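Local coordinates for protein sulfate adenylyltransferase (Allochromatium vinosum, PDB 4DNX) that catalyses the transfer of the adenylyl group of ATP to sulfate, yielding adenosine 5'-phosphosulfate and diphosphate, at residues 59-64 with 129-134; 136-139 with 145-148. All coordinates share one frame; numbering follows the deposited sequence.

Contact 1 (59-64 with 129-134)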
loop_
_atom_site.group_PDB
_atom_site.type_symbol
_atom_site.label_atom_id
_atom_site.label_comp_id
_atom_site.label_asym_id
_atom_site.label_seq_id
_atom_site.Cartn_x
_atom_site.Cartn_y
_atom_site.Cartn_z
ATOM N N MET A 59 14.894 10.901 20.468
ATOM C CA MET A 59 15.932 10.688 21.471
ATOM C C MET A 59 16.177 11.921 22.300
ATOM O O MET A 59 16.155 13.048 21.792
ATOM C CB MET A 59 17.253 10.328 20.776
ATOM C CG MET A 59 17.231 9.014 20.079
ATOM S SD MET A 59 18.866 8.634 19.429
ATOM C CE MET A 59 18.472 7.186 18.435
ATOM N N ASN A 60 16.494 11.703 23.585
ATOM C CA ASN A 60 17.093 12.800 24.366
ATOM C C ASN A 60 18.577 12.998 23.978
ATOM O O ASN A 60 19.149 12.189 23.179
ATOM C CB ASN A 60 16.933 12.578 25.875
ATOM C CG ASN A 60 17.636 11.322 26.373
ATOM O OD1 ASN A 60 18.632 10.850 25.804
ATOM N ND2 ASN A 60 17.146 10.809 27.490
ATOM N N LEU A 61 19.196 14.044 24.510
ATOM C CA LEU A 61 20.556 14.365 24.128
ATOM C C LEU A 61 21.539 13.251 24.507
ATOM O O LEU A 61 22.435 12.925 23.728
ATOM C CB LEU A 61 20.989 15.662 24.815
ATOM C CG LEU A 61 21.423 16.778 23.898
ATOM C CD1 LEU A 61 21.957 17.965 24.727
ATOM C CD2 LEU A 61 22.451 16.308 22.858
ATOM N N ALA A 62 21.383 12.644 25.684
ATOM C CA ALA A 62 22.305 11.527 26.051
ATOM C C ALA A 62 22.262 10.320 25.072
ATOM O O ALA A 62 23.295 9.787 24.690
ATOM C CB ALA A 62 22.046 11.060 27.499
ATOM N N ASP A 63 21.068 9.907 24.677
ATOM C CA ASP A 63 20.945 8.855 23.675
ATOM C C ASP A 63 21.490 9.292 22.306
ATOM O O ASP A 63 22.104 8.487 21.582
ATOM C CB ASP A 63 19.472 8.412 23.523
ATOM C CG ASP A 63 19.006 7.529 24.673
ATOM O OD1 ASP A 63 19.853 6.793 25.225
ATOM O OD2 ASP A 63 17.799 7.562 25.023
ATOM N N ALA A 64 21.213 10.543 21.918
ATOM C CA ALA A 64 21.742 11.052 20.645
ATOM C C ALA A 64 23.275 11.076 20.624
ATOM O O ALA A 64 23.908 10.689 19.601
ATOM C CB ALA A 64 21.143 12.428 20.294
ATOM N N ALA A 129 28.682 19.910 17.237
ATOM C CA ALA A 129 29.933 19.614 16.497
ATOM C C ALA A 129 30.350 18.161 16.693
ATOM O O ALA A 129 30.824 17.525 15.734
ATOM C CB ALA A 129 31.073 20.565 16.896
ATOM N N LEU A 130 30.211 17.655 17.924
ATOM C CA LEU A 130 30.595 16.272 18.218
ATOM C C LEU A 130 29.698 15.323 17.408
ATOM O O LEU A 130 30.186 14.415 16.711
ATOM C CB LEU A 130 30.491 15.969 19.721
ATOM C CG LEU A 130 30.822 14.552 20.222
ATOM C CD1 LEU A 130 32.170 14.093 19.721
ATOM C CD2 LEU A 130 30.799 14.516 21.752
ATOM N N MET A 131 28.384 15.562 17.451
ATOM C CA MET A 131 27.436 14.673 16.729
ATOM C C MET A 131 27.648 14.776 15.199
ATOM O O MET A 131 27.625 13.764 14.513
ATOM C CB MET A 131 25.961 14.984 17.096
ATOM C CG MET A 131 25.575 14.568 18.538
ATOM S SD MET A 131 23.858 14.664 18.928
ATOM C CE MET A 131 23.631 16.463 19.078
ATOM N N THR A 132 27.879 15.997 14.691
ATOM C CA THR A 132 28.109 16.242 13.264
ATOM C C THR A 132 29.353 15.493 12.751
ATOM O O THR A 132 29.243 14.734 11.776
ATOM C CB THR A 132 28.300 17.764 13.004
ATOM O OG1 THR A 132 27.062 18.418 13.293
ATOM C CG2 THR A 132 28.662 18.030 11.568
ATOM N N GLU A 133 30.485 15.677 13.416
ATOM C CA GLU A 133 31.726 15.021 13.006
ATOM C C GLU A 133 31.599 13.477 13.058
ATOM O O GLU A 133 32.081 12.777 12.160
ATOM C CB GLU A 133 32.905 15.511 13.851
ATOM C CG GLU A 133 34.220 14.992 13.319
ATOM C CD GLU A 133 34.505 13.582 13.817
ATOM O OE1 GLU A 133 35.131 12.775 13.073
ATOM O OE2 GLU A 133 34.084 13.281 14.961
ATOM N N GLN A 134 30.937 12.959 14.081
ATOM C CA GLN A 134 30.784 11.498 14.238
ATOM C C GLN A 134 29.824 10.864 13.210
ATOM O O GLN A 134 30.111 9.787 12.640
ATOM C CB GLN A 134 30.352 11.155 15.675
ATOM C CG GLN A 134 31.431 11.444 16.714
ATOM C CD GLN A 134 32.554 10.434 16.643
ATOM O OE1 GLN A 134 32.397 9.288 17.054
ATOM N NE2 GLN A 134 33.673 10.838 16.096
#
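Gln134 NE2 donates to Glu133 OE2 at 2.7 Å, on the helix that sends Met131 across to Leu61 and Ala64. The bond is nearly straight. It lies in the amide plane of Gln134 and uses the syn lone pair of OE2, so the amide and the carboxylate of two neighbouring residues hold each other on the helix surface. The contact itself is made by apolar groups. Met131 points at the facing helix, and on its side the touching atoms are SD and CE. Its SD lies 3.8 Å from Ala64 CB, and its CE lies 4.0 Å from Leu61 CD2. The extended chi2 carries SD out to Ala64, and the bend at chi3 (-74°) turns the CE methyl to Leu61. The Leu61 and Met131 side chains cross at about a right angle. Leu61 chi1 is -122°, well away from a staggered value, which suggests some torsional strain.

Both segments belong to the PUA-like domain. Here the first turn of helix 61-70 packs on the side of helix 125-136. Small Ala64 lets the sulfur come close, and the nearest backbones, at Ala64 and Met131, stay 7.8 Å apart between CA atoms. Met131 also touches Leu65 and Ala68 further along helix 61-70, and Phe149 of helix 144-149.

Helix 61-70 has a side-chain N-cap. Asn60 OD1 accepts from Asp63 N at 2.8 Å, with an N-H...O angle of 172° and the donor almost in line with the side-chain carbonyl. The Leu61 N-H goes to Glu121 OE1. Asp63 OD1 is hydrogen-bonded to Thr74 OG1. Regular helical bonding follows, with Ala64 N to Asn60 O at 2.9 Å.

Contact 2 (136-139 with 145-148)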
loop_
_atom_site.group_PDB
_atom_site.type_symbol
_atom_site.label_atom_id
_atom_site.label_comp_id
_atom_site.label_asym_id
_atom_site.label_seq_id
_atom_site.Cartn_x
_atom_site.Cartn_y
_atom_site.Cartn_z
ATOM N N TYR A 136 28.595 12.297 10.195
ATOM C CA TYR A 136 28.873 12.639 8.788
ATOM C C TYR A 136 30.338 12.483 8.376
ATOM O O TYR A 136 30.661 12.584 7.187
ATOM C CB TYR A 136 28.354 14.066 8.475
ATOM C CG TYR A 136 26.859 14.193 8.728
ATOM C CD1 TYR A 136 25.912 13.796 7.773
ATOM C CD2 TYR A 136 26.394 14.681 9.949
ATOM C CE1 TYR A 136 24.518 13.883 8.026
ATOM C CE2 TYR A 136 25.003 14.793 10.205
ATOM C CZ TYR A 136 24.081 14.411 9.254
ATOM O OH TYR A 136 22.724 14.502 9.513
ATOM N N GLY A 137 31.215 12.258 9.357
ATOM C CA GLY A 137 32.647 12.081 9.110
ATOM C C GLY A 137 33.379 13.313 8.618
ATOM O O GLY A 137 34.454 13.213 8.021
ATOM N N THR A 138 32.809 14.484 8.877
ATOM C CA THR A 138 33.431 15.744 8.467
ATOM C C THR A 138 32.728 16.885 9.164
ATOM O O THR A 138 31.589 16.729 9.642
ATOM C CB THR A 138 33.291 15.988 6.945
ATOM O OG1 THR A 138 33.998 17.192 6.603
ATOM C CG2 THR A 138 31.836 16.147 6.544
ATOM N N SER A 139 33.402 18.039 9.175
ATOM C CA SER A 139 32.807 19.247 9.714
ATOM C C SER A 139 32.525 20.258 8.599
ATOM O O SER A 139 31.990 21.344 8.849
ATOM C CB SER A 139 33.731 19.842 10.783
ATOM O OG SER A 139 33.681 19.041 11.954
ATOM N N GLY A 145 24.463 17.020 4.174
ATOM C CA GLY A 145 23.849 16.394 5.333
ATOM C C GLY A 145 24.257 17.184 6.587
ATOM O O GLY A 145 23.463 17.351 7.474
ATOM N N VAL A 146 25.514 17.603 6.655
ATOM C CA VAL A 146 26.006 18.485 7.726
ATOM C C VAL A 146 25.143 19.764 7.783
ATOM O O VAL A 146 24.712 20.189 8.889
ATOM C CB VAL A 146 27.498 18.840 7.490
ATOM C CG1 VAL A 146 27.949 20.023 8.351
ATOM C CG2 VAL A 146 28.396 17.607 7.768
ATOM N N GLU A 147 24.898 20.356 6.617
ATOM C CA GLU A 147 24.194 21.659 6.551
ATOM C C GLU A 147 22.762 21.492 7.066
ATOM O O GLU A 147 22.313 22.273 7.900
ATOM C CB GLU A 147 24.190 22.225 5.134
ATOM C CG GLU A 147 23.564 23.630 5.020
ATOM C CD GLU A 147 23.489 24.109 3.575
ATOM O OE1 GLU A 147 24.220 25.057 3.212
ATOM O OE2 GLU A 147 22.711 23.520 2.779
ATOM N N THR A 148 22.056 20.466 6.604
ATOM C CA THR A 148 20.687 20.206 7.067
ATOM C C THR A 148 20.637 19.979 8.564
ATOM O O THR A 148 19.784 20.537 9.269
ATOM C CB THR A 148 20.076 18.976 6.296
ATOM O OG1 THR A 148 19.958 19.340 4.913
ATOM C CG2 THR A 148 18.706 18.540 6.875
HETATM O O HOH W 1 21.247 15.653 7.745
#
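A tight helix-loop-helix connection of the PUA-like domain brings Tyr136 and Thr138 against Gly145 and Val146. Helix 125-136 ends at Tyr136, and Gly137 turns the chain away with a positive phi of 68°. Helix 144-149 then returns against one face of the Tyr136 ring. The backbone of that helix covers this face. Val146 N sits 3.9 Å above the plane of the Tyr136 ring, over its centre. Gly145 C lies over the same face, displaced toward the rim. Gly145 has no side chain, which leaves room for its carbonyl group to lie against Tyr136 CE1 and CZ. His143 ND1 is hydrogen-bonded to the N-H groups of both Gly145 and Val146, and its ring meets that of Tyr136 steeply. Tyr136 O bonds to Tyr305 OH, from the ATP-sulfurylase domain.

Val146 CG2 is the apolar centre. It touches Tyr136 CB at 3.6 Å and Thr138 CG2 at 3.9 Å. Thr138 OG1 stands anti to its own N (chi1 -176°) and bonds to Asp140 N, leaving the methyl for the valine. A phenylalanine in place of Tyr136 would keep the ring but would probably leave the bridging water without one of its partners. That water lies 2.6 Å from Tyr136 OH and donates to Gly145 O at 2.8 Å.

Helix 125-136 serves both contacts. In contact 1 its side meets helix 61-70, which is distant in the chain. In contact 2 its C-terminal end and the loop after it meet helix 144-149, the next helix along. The two centres are about 12 Å apart. They also touch: Thr132 CG2 packs on Val146 CG2 at 3.8 Å and on Thr138 O. All touching residues of contact 1 are buried, and they meet mainly through aliphatic and thioether groups. Contact 2 is also mostly buried but reaches the surface at Ser139. It adds an aromatic face against backbone and a water bridge. Phe149, which touches Met131, brings helix 144-149 to contact 1 as well.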